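Local atomic coordinates of citrate lyase subunit beta-like protein (Mycobacterium tuberculosis H37Rv, PDB entry 6AS5), a protein that is a probable magnesium-dependent lyase of the HpcH/HpaI aldolase family that may play a role in fatty acid biosynthesis. Residues D42-V47 and V70-A75; Y229-E234 and L272-E277; A237-V242 and T266-M271. All coordinates share one frame; numbering follows the deposited sequence.

Contact 1. Residues D42-V47 and V70-A75. With COA (coenzyme A), chain E; AAE (acetoacetic acid), chain F.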
# COMPACT_ATOMS: atom_id res chain seq x y z
N ASP A 42 5.08 29.21 8.05
CA ASP A 42 3.74 28.62 8.06
C ASP A 42 2.63 29.62 8.34
O ASP A 42 2.64 30.30 9.36
CB ASP A 42 3.66 27.49 9.08
CG ASP A 42 2.32 26.78 9.04
OD1 ASP A 42 1.68 26.76 7.95
OD2 ASP A 42 1.90 26.25 10.09
N LEU A 43 1.66 29.71 7.43
CA LEU A 43 0.44 30.48 7.66
C LEU A 43 -0.74 29.58 8.04
O LEU A 43 -1.80 30.08 8.42
CB LEU A 43 0.08 31.32 6.43
CG LEU A 43 1.07 32.41 6.00
CD1 LEU A 43 0.79 32.83 4.57
CD2 LEU A 43 1.01 33.62 6.93
N GLU A 44 -0.55 28.26 7.95
CA GLU A 44 -1.64 27.33 8.22
C GLU A 44 -1.78 26.90 9.69
O GLU A 44 -1.90 27.73 10.57
CB GLU A 44 -1.58 26.10 7.31
CG GLU A 44 -2.97 25.61 6.92
CD GLU A 44 -3.14 24.12 7.11
OE1 GLU A 44 -2.25 23.50 7.73
OE2 GLU A 44 -4.16 23.56 6.62
N ASP A 45 -1.80 25.59 9.94
CA ASP A 45 -2.19 25.08 11.25
C ASP A 45 -1.32 25.58 12.40
O ASP A 45 -1.77 25.63 13.54
CB ASP A 45 -2.25 23.55 11.26
CG ASP A 45 -3.39 23.01 10.42
OD1 ASP A 45 -4.21 23.84 9.98
OD2 ASP A 45 -3.48 21.78 10.20
N GLY A 46 -0.08 25.96 12.09
CA GLY A 46 0.84 26.45 13.09
C GLY A 46 0.35 27.72 13.78
O GLY A 46 0.72 27.99 14.92
N VAL A 47 -0.49 28.47 13.09
CA VAL A 47 -1.00 29.76 13.58
C VAL A 47 -2.51 29.75 13.73
O VAL A 47 -3.24 29.39 12.80
CB VAL A 47 -0.66 30.88 12.59
CG1 VAL A 47 -0.82 32.23 13.25
CG2 VAL A 47 0.75 30.71 12.05
N VAL A 70 10.28 28.46 1.86
CA VAL A 70 8.99 28.07 1.31
C VAL A 70 7.92 28.57 2.26
O VAL A 70 8.14 28.57 3.46
CB VAL A 70 8.88 26.55 1.23
CG1 VAL A 70 7.45 26.11 0.83
CG2 VAL A 70 9.92 26.02 0.26
N VAL A 71 6.78 28.99 1.73
CA VAL A 71 5.68 29.45 2.58
C VAL A 71 4.50 28.49 2.49
O VAL A 71 3.91 28.35 1.42
CB VAL A 71 5.17 30.86 2.19
CG1 VAL A 71 4.01 31.26 3.08
CG2 VAL A 71 6.30 31.89 2.27
N ARG A 72 4.16 27.84 3.59
CA ARG A 72 2.94 27.03 3.61
C ARG A 72 1.71 27.91 3.73
O ARG A 72 1.50 28.56 4.77
CB ARG A 72 2.95 25.99 4.73
CG ARG A 72 1.74 25.04 4.66
CD ARG A 72 1.88 23.82 5.56
NE ARG A 72 1.48 24.14 6.92
CZ ARG A 72 1.14 23.25 7.85
NH1 ARG A 72 1.14 21.94 7.59
NH2 ARG A 72 0.79 23.69 9.05
N ILE A 73 0.92 27.97 2.67
CA ILE A 73 -0.29 28.76 2.69
C ILE A 73 -1.44 27.89 3.20
O ILE A 73 -1.22 26.77 3.64
CB ILE A 73 -0.63 29.34 1.29
CG1 ILE A 73 -0.92 28.22 0.29
CG2 ILE A 73 0.50 30.22 0.78
CD1 ILE A 73 -1.11 28.75 -1.14
N ASN A 74 -2.65 28.42 3.15
CA ASN A 74 -3.84 27.65 3.53
C ASN A 74 -4.43 26.86 2.34
O ASN A 74 -4.04 27.06 1.20
CB ASN A 74 -4.88 28.56 4.19
CG ASN A 74 -4.46 29.00 5.60
OD1 ASN A 74 -4.58 28.24 6.57
ND2 ASN A 74 -3.96 30.23 5.71
N ALA A 75 -5.36 25.96 2.63
CA ALA A 75 -5.86 25.03 1.62
C ALA A 75 -6.76 25.73 0.59
O ALA A 75 -7.30 26.80 0.86
CB ALA A 75 -6.61 23.89 2.28
N1A COA E . 11.68 27.73 14.56
C2A COA E . 12.69 28.50 15.02
N3A COA E . 13.17 28.37 16.26
C4A COA E . 12.64 27.46 17.11
C5A COA E . 11.60 26.63 16.68
C6A COA E . 11.13 26.79 15.37
N6A COA E . 10.01 25.91 14.89
N7A COA E . 11.27 25.82 17.70
C8A COA E . 12.08 26.12 18.74
N9A COA E . 12.90 27.12 18.38
C1B COA E . 13.93 27.71 19.20
C2B COA E . 13.46 28.66 20.20
O2B COA E . 13.47 29.93 19.66
C3B COA E . 14.48 28.59 21.20
O3B COA E . 15.55 29.34 20.74
P3B COA E . 16.41 30.14 21.75
O7A COA E . 16.47 29.39 23.06
O8A COA E . 15.77 31.49 21.94
O9A COA E . 17.82 30.30 21.21
C4B COA E . 14.85 27.19 21.23
O4B COA E . 14.57 26.70 19.90
C5B COA E . 14.09 26.44 22.22
O5B COA E . 12.73 26.37 22.09
P1A COA E . 11.88 25.37 22.91
O1A COA E . 11.70 25.91 24.29
O2A COA E . 12.56 24.03 22.96
O3A COA E . 10.50 25.17 22.24
P2A COA E . 9.35 26.23 22.40
O4A COA E . 8.46 25.88 23.56
O5A COA E . 9.95 27.60 22.53
O6A COA E . 8.47 26.17 21.13
CBP COA E . 7.16 25.02 19.45
CCP COA E . 8.03 24.93 20.70
CDP COA E . 6.11 26.12 19.65
CEP COA E . 6.50 23.70 19.12
CAP COA E . 8.12 25.37 18.31
OAP COA E . 9.06 24.36 18.28
C9P COA E . 7.44 25.42 16.96
O9P COA E . 6.81 26.41 16.59
N8P COA E . 7.55 24.24 16.15
C7P COA E . 6.93 24.15 14.82
C6P COA E . 5.46 24.43 14.77
C5P COA E . 4.88 24.46 13.37
O5P COA E . 5.32 25.25 12.52
N4P COA E . 3.82 23.57 13.04
C3P COA E . 3.31 23.64 11.71
C2P COA E . 3.55 22.39 10.89
S1P COA E . 3.63 20.86 11.82
O1 AAE F . 0.37 15.44 9.73
C2 AAE F . 0.10 16.67 9.64
O3 AAE F . -1.07 17.03 9.33
C4 AAE F . 1.16 17.69 9.92
C5 AAE F . 1.63 18.62 8.84
O8 AAE F . 0.84 19.33 8.25
C9 AAE F . 3.07 18.68 8.49
O HOH W 1 -6.17 25.19 5.64
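Arg72 runs alongside Asp42, and its NE and NH2 each take one carboxylate oxygen. NE donates to OD1 of Asp42 at 2.8 Å with a nearly straight bond (167°), while NH2 reaches OD2 of Asp42 at 3.0 Å. Both nitrogens approach from above the carboxylate plane, the two flat groups being turned 66° apart. Glu44 N comes from the other face, donating to OD1 of Asp42 at 2.7 Å and closing an Asx turn; Gly46 N meets OD2 nearly end-on, slightly to that same side. With two donors on each oxygen, the carboxylate is fixed in rotation. The arrangement belongs to the C-terminal rim of a TIM barrel, where the parallel strands 38-42 and 69-72 run out into loops; Leu43 N still bonds to Arg72 O at 2.9 Å. Glu44, bent at its second torsion (chi2 -131°), brings OE1 over the guanidinium face, 3.3 Å from Arg72 NH2, an attraction of charges alone; Asp45 N holds this OE1 at 3.1 Å, and OE2 pairs with Lys100. Substrate-binding Arg72 turns NH1 to O8 of the acetoacetate in a weak bond of 2.7 Å, and C2P of the coenzyme A lies over the guanidinium face opposite Glu44. Away from the charges, branched Leu43 and Val71 suit an apolar place, meeting CD1 to CG1 at 3.9 Å.

Contact 2. Residues Y229-E234 and L272-E277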
# COMPACT_ATOMS: atom_id res chain seq x y z
N TYR A 229 21.00 11.48 7.13
CA TYR A 229 21.07 11.39 5.68
C TYR A 229 22.50 11.15 5.19
O TYR A 229 22.74 11.06 3.99
CB TYR A 229 20.46 12.62 4.99
CG TYR A 229 18.96 12.57 4.75
CD1 TYR A 229 18.06 12.69 5.80
CD2 TYR A 229 18.45 12.43 3.46
CE1 TYR A 229 16.67 12.66 5.58
CE2 TYR A 229 17.06 12.40 3.23
CZ TYR A 229 16.18 12.52 4.29
OH TYR A 229 14.81 12.50 4.05
N ARG A 230 23.46 11.06 6.12
CA ARG A 230 24.78 10.55 5.78
C ARG A 230 24.85 9.05 6.07
O ARG A 230 24.62 8.61 7.20
CB ARG A 230 25.92 11.27 6.52
CG ARG A 230 27.30 10.63 6.24
CD ARG A 230 28.49 11.41 6.82
NE ARG A 230 29.76 10.79 6.44
CZ ARG A 230 30.71 11.38 5.72
NH1 ARG A 230 30.57 12.63 5.28
NH2 ARG A 230 31.83 10.71 5.42
N PRO A 231 25.17 8.26 5.04
CA PRO A 231 25.17 6.80 5.20
C PRO A 231 26.11 6.35 6.32
O PRO A 231 27.13 6.99 6.58
CB PRO A 231 25.68 6.29 3.85
CG PRO A 231 25.43 7.42 2.90
CD PRO A 231 25.64 8.67 3.71
N SER A 232 25.75 5.25 6.97
CA SER A 232 26.59 4.67 8.02
C SER A 232 28.02 4.42 7.52
O SER A 232 28.25 4.25 6.32
CB SER A 232 25.95 3.36 8.50
OG SER A 232 26.50 2.96 9.74
N HIS A 233 28.99 4.39 8.43
CA HIS A 233 30.37 4.09 8.06
C HIS A 233 30.51 2.71 7.39
O HIS A 233 31.24 2.55 6.41
CB HIS A 233 31.29 4.17 9.28
CG HIS A 233 32.74 3.93 8.97
ND1 HIS A 233 33.61 4.96 8.66
CD2 HIS A 233 33.46 2.79 8.91
CE1 HIS A 233 34.81 4.46 8.44
NE2 HIS A 233 34.75 3.15 8.58
N GLU A 234 29.80 1.72 7.92
CA GLU A 234 29.81 0.37 7.36
C GLU A 234 29.17 0.32 5.97
O GLU A 234 29.49 -0.55 5.16
CB GLU A 234 29.08 -0.61 8.29
CG GLU A 234 27.59 -0.75 8.00
CD GLU A 234 26.73 0.22 8.78
OE1 GLU A 234 27.25 0.87 9.72
OE2 GLU A 234 25.53 0.34 8.46
N LEU A 272 27.68 7.10 -1.60
CA LEU A 272 28.88 7.92 -1.73
C LEU A 272 28.59 9.37 -2.12
O LEU A 272 29.21 10.28 -1.60
CB LEU A 272 29.86 7.27 -2.69
CG LEU A 272 30.48 6.07 -1.95
CD1 LEU A 272 31.07 5.02 -2.90
CD2 LEU A 272 31.50 6.55 -0.88
N ARG A 273 27.65 9.58 -3.03
CA ARG A 273 27.16 10.92 -3.30
C ARG A 273 26.59 11.55 -2.03
O ARG A 273 26.88 12.69 -1.73
CB ARG A 273 26.09 10.90 -4.40
CG ARG A 273 25.34 12.20 -4.51
CD ARG A 273 24.63 12.34 -5.86
NE ARG A 273 23.85 11.15 -6.22
CZ ARG A 273 24.30 10.16 -6.98
NH1 ARG A 273 25.52 10.21 -7.49
NH2 ARG A 273 23.52 9.12 -7.25
N ARG A 274 25.77 10.82 -1.28
CA ARG A 274 25.15 11.43 -0.10
C ARG A 274 26.20 11.86 0.92
O ARG A 274 26.10 12.94 1.51
CB ARG A 274 24.09 10.53 0.53
CG ARG A 274 22.75 10.52 -0.22
CD ARG A 274 21.60 10.05 0.69
NE ARG A 274 21.50 8.60 0.78
CZ ARG A 274 21.72 7.89 1.89
NH1 ARG A 274 22.05 8.50 3.02
NH2 ARG A 274 21.61 6.57 1.86
N ALA A 275 27.20 11.00 1.11
CA ALA A 275 28.33 11.28 2.00
C ALA A 275 29.12 12.51 1.57
O ALA A 275 29.54 13.30 2.40
CB ALA A 275 29.25 10.08 2.05
N GLY A 276 29.32 12.68 0.26
CA GLY A 276 30.03 13.83 -0.26
C GLY A 276 29.19 15.10 -0.16
O GLY A 276 29.71 16.21 -0.02
N GLU A 277 27.87 14.92 -0.22
CA GLU A 277 26.94 16.03 -0.06
C GLU A 277 26.84 16.43 1.40
O GLU A 277 26.78 17.62 1.71
CB GLU A 277 25.56 15.68 -0.60
CG GLU A 277 25.43 15.73 -2.12
CD GLU A 277 24.09 15.20 -2.61
OE1 GLU A 277 23.07 15.37 -1.89
OE2 GLU A 277 24.05 14.61 -3.71
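The loop that leads into helix 233-246 packs here against the last turns of the C-terminal helix 262-276, outside the barrel. Arg274 makes the polar link: its NH1 donates to Tyr229 O at 2.8 Å. The carbonyl oxygen lies in the guanidinium plane, yet the nitrogen stands above the carbonyl plane, 67° out of it. A bend at the third torsion (chi3 -83°) folds the long arginine chain back to this oxygen, and NH2 goes on to Ser154 of the third subunit. Pro231 lies over one face of the same guanidinium, with CG 3.6 Å from Arg274 NH1; a rigid, apolar ring suits a place against a flat cation. CD of Pro231 also rests 4.2 Å from CB of Ala275, whose small side chain lets the loop come close to the helix. Arg230, extended from CG to NE, lays its guanidinium over that methyl, with CZ 4.2 Å from Ala275 CB, and its charged end suits the exposed margin. The hydroxyl of Tyr229 is hydrogen-bonded to Thr214 of the barrel strand 213-216. Loop and helix belong to the C-terminal helical segment that follows the eight-stranded barrel of this HpcH/HpaI family trimer, with Arg274 meeting the third subunit.

Contact 3. Residues A237-V242 and T266-M271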
# COMPACT_ATOMS: atom_id res chain seq x y z
N ALA A 237 31.75 1.97 3.54
CA ALA A 237 32.79 0.98 3.35
C ALA A 237 32.34 -0.02 2.30
O ALA A 237 33.08 -0.35 1.39
CB ALA A 237 33.09 0.26 4.67
N TRP A 238 31.11 -0.51 2.45
CA TRP A 238 30.56 -1.45 1.47
C TRP A 238 30.49 -0.84 0.07
O TRP A 238 30.97 -1.43 -0.89
CB TRP A 238 29.17 -1.93 1.87
CG TRP A 238 28.49 -2.70 0.77
CD1 TRP A 238 28.66 -4.01 0.46
CD2 TRP A 238 27.53 -2.18 -0.17
NE1 TRP A 238 27.85 -4.36 -0.61
CE2 TRP A 238 27.15 -3.25 -1.01
CE3 TRP A 238 26.94 -0.93 -0.36
CZ2 TRP A 238 26.21 -3.10 -2.04
CZ3 TRP A 238 26.01 -0.78 -1.39
CH2 TRP A 238 25.66 -1.86 -2.21
N ALA A 239 29.88 0.34 -0.04
CA ALA A 239 29.77 1.01 -1.33
C ALA A 239 31.15 1.10 -2.01
O ALA A 239 31.29 0.75 -3.18
CB ALA A 239 29.15 2.38 -1.16
N ARG A 240 32.16 1.56 -1.27
CA ARG A 240 33.52 1.61 -1.77
C ARG A 240 34.00 0.25 -2.26
O ARG A 240 34.59 0.14 -3.32
CB ARG A 240 34.48 2.11 -0.69
CG ARG A 240 34.29 3.56 -0.30
CD ARG A 240 35.35 4.02 0.68
NE ARG A 240 34.98 5.32 1.24
CZ ARG A 240 34.49 5.49 2.46
NH1 ARG A 240 34.32 4.45 3.26
NH2 ARG A 240 34.17 6.71 2.88
N ARG A 241 33.74 -0.79 -1.48
CA ARG A 241 34.20 -2.13 -1.86
C ARG A 241 33.57 -2.60 -3.17
O ARG A 241 34.29 -2.98 -4.11
CB ARG A 241 34.00 -3.15 -0.71
CG ARG A 241 34.94 -2.93 0.51
CD ARG A 241 35.07 -4.16 1.43
NE ARG A 241 33.77 -4.68 1.85
CZ ARG A 241 33.02 -4.14 2.80
NH1 ARG A 241 33.45 -3.06 3.45
NH2 ARG A 241 31.84 -4.67 3.10
N VAL A 242 32.24 -2.57 -3.25
CA VAL A 242 31.51 -3.11 -4.40
C VAL A 242 31.77 -2.31 -5.66
O VAL A 242 31.83 -2.86 -6.75
CB VAL A 242 29.99 -3.18 -4.18
CG1 VAL A 242 29.69 -3.96 -2.94
CG2 VAL A 242 29.40 -1.78 -4.07
N THR A 266 24.23 1.18 -8.38
CA THR A 266 23.63 2.50 -8.35
C THR A 266 23.38 2.93 -6.90
O THR A 266 23.57 4.08 -6.56
CB THR A 266 22.34 2.54 -9.17
OG1 THR A 266 22.64 2.20 -10.53
CG2 THR A 266 21.72 3.92 -9.12
N HIS A 267 22.98 1.98 -6.06
CA HIS A 267 22.74 2.28 -4.65
C HIS A 267 24.05 2.69 -3.98
O HIS A 267 24.07 3.61 -3.17
CB HIS A 267 22.15 1.08 -3.93
CG HIS A 267 20.84 0.63 -4.49
ND1 HIS A 267 20.25 -0.57 -4.14
CD2 HIS A 267 20.02 1.20 -5.40
CE1 HIS A 267 19.11 -0.71 -4.80
NE2 HIS A 267 18.95 0.36 -5.57
N ALA A 268 25.13 2.01 -4.34
CA ALA A 268 26.45 2.31 -3.78
C ALA A 268 26.88 3.71 -4.16
O ALA A 268 27.42 4.45 -3.33
CB ALA A 268 27.46 1.30 -4.26
N GLU A 269 26.63 4.09 -5.41
CA GLU A 269 27.01 5.41 -5.89
C GLU A 269 26.23 6.46 -5.13
O GLU A 269 26.72 7.55 -4.86
CB GLU A 269 26.77 5.53 -7.41
CG GLU A 269 27.70 4.60 -8.22
CD GLU A 269 27.16 4.24 -9.59
OE1 GLU A 269 27.72 3.33 -10.24
OE2 GLU A 269 26.16 4.88 -10.02
N THR A 270 25.00 6.11 -4.79
CA THR A 270 24.12 7.07 -4.16
C THR A 270 24.56 7.34 -2.72
O THR A 270 24.52 8.47 -2.26
CB THR A 270 22.65 6.62 -4.28
OG1 THR A 270 22.22 6.86 -5.63
CG2 THR A 270 21.78 7.41 -3.34
N MET A 271 25.02 6.30 -2.04
CA MET A 271 25.54 6.46 -0.69
C MET A 271 26.76 7.37 -0.69
O MET A 271 26.87 8.29 0.13
CB MET A 271 25.93 5.12 -0.09
CG MET A 271 24.80 4.11 0.03
SD MET A 271 25.47 2.53 0.56
CE MET A 271 23.99 1.59 0.92
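The indole of Trp238 meets its neighbours differently on face and edge. Val242, one turn later in the same helix, sets CG1 off-centre over one face, while SD of Met271 comes to the edge from the facing helix. This is a Met-aromatic contact: the sulfur lies 5.0 Å from the centroid of the six-membered ring and 80° off its normal, and SD is 3.9 Å from Trp238 CE3. Met271 runs roughly perpendicular to the indole. Its CE lies out of the ring plane, near CZ3 and CE3, on the side away from Val242 CG1, and the flexible, polarisable thioether suits contact with an aromatic border. Trp238 has CG opposite the backbone N (chi1 170°), a turn that brings the far rim of the ring close to helix 262-276, where CZ3 lies 3.8 Å from CB of Ala268.

Alanines hold the middle of the contact. Ala239 and Ala268 point at each other with their CB atoms 3.7 Å apart, and Ala239 CB also lies 3.5 Å from Ala268 O. Residues this small allow the backbones to approach, and the axes of the two short segments come within 8.7 Å. Val242 completes the apolar seam by placing CG2 3.6 Å from Ala268 CB, so that the Ala268 methyl touches Trp238, Ala239 and Val242 together. No hydrogen bond crosses between the segments.

Helices 233-246 and 262-276 thus form a pair whose short segments run 130° apart, nearer antiparallel than parallel, joined through the hairpin of strands 253-255 and 258-260. Phe255 of that hairpin packs on Val242. Helix 262-276 also meets the third subunit, where His267 NE2 is hydrogen-bonded to O of Glu145 of that subunit.

In the fold
Contact 1 is buried at the rim of the barrel, beside the bound ligands, and is dominated by charge and hydrogen bonds. Contacts 2 and 3 lie on the opposite side of the chain's centre, about 33 and 39 Å away between centres. They share helices 233-246 and 262-276, with contact 3 nested inside the loop closed by contact 2, and they touch where Pro231 meets Met271 and Leu272 meets Ala239. Contact 3 is a buried apolar helix pair; contact 2, partly buried at its end, mixes arginines with small apolar groups. Both neighbour the third subunit, whereas contact 1 reaches the second through Asp45 and Gly46.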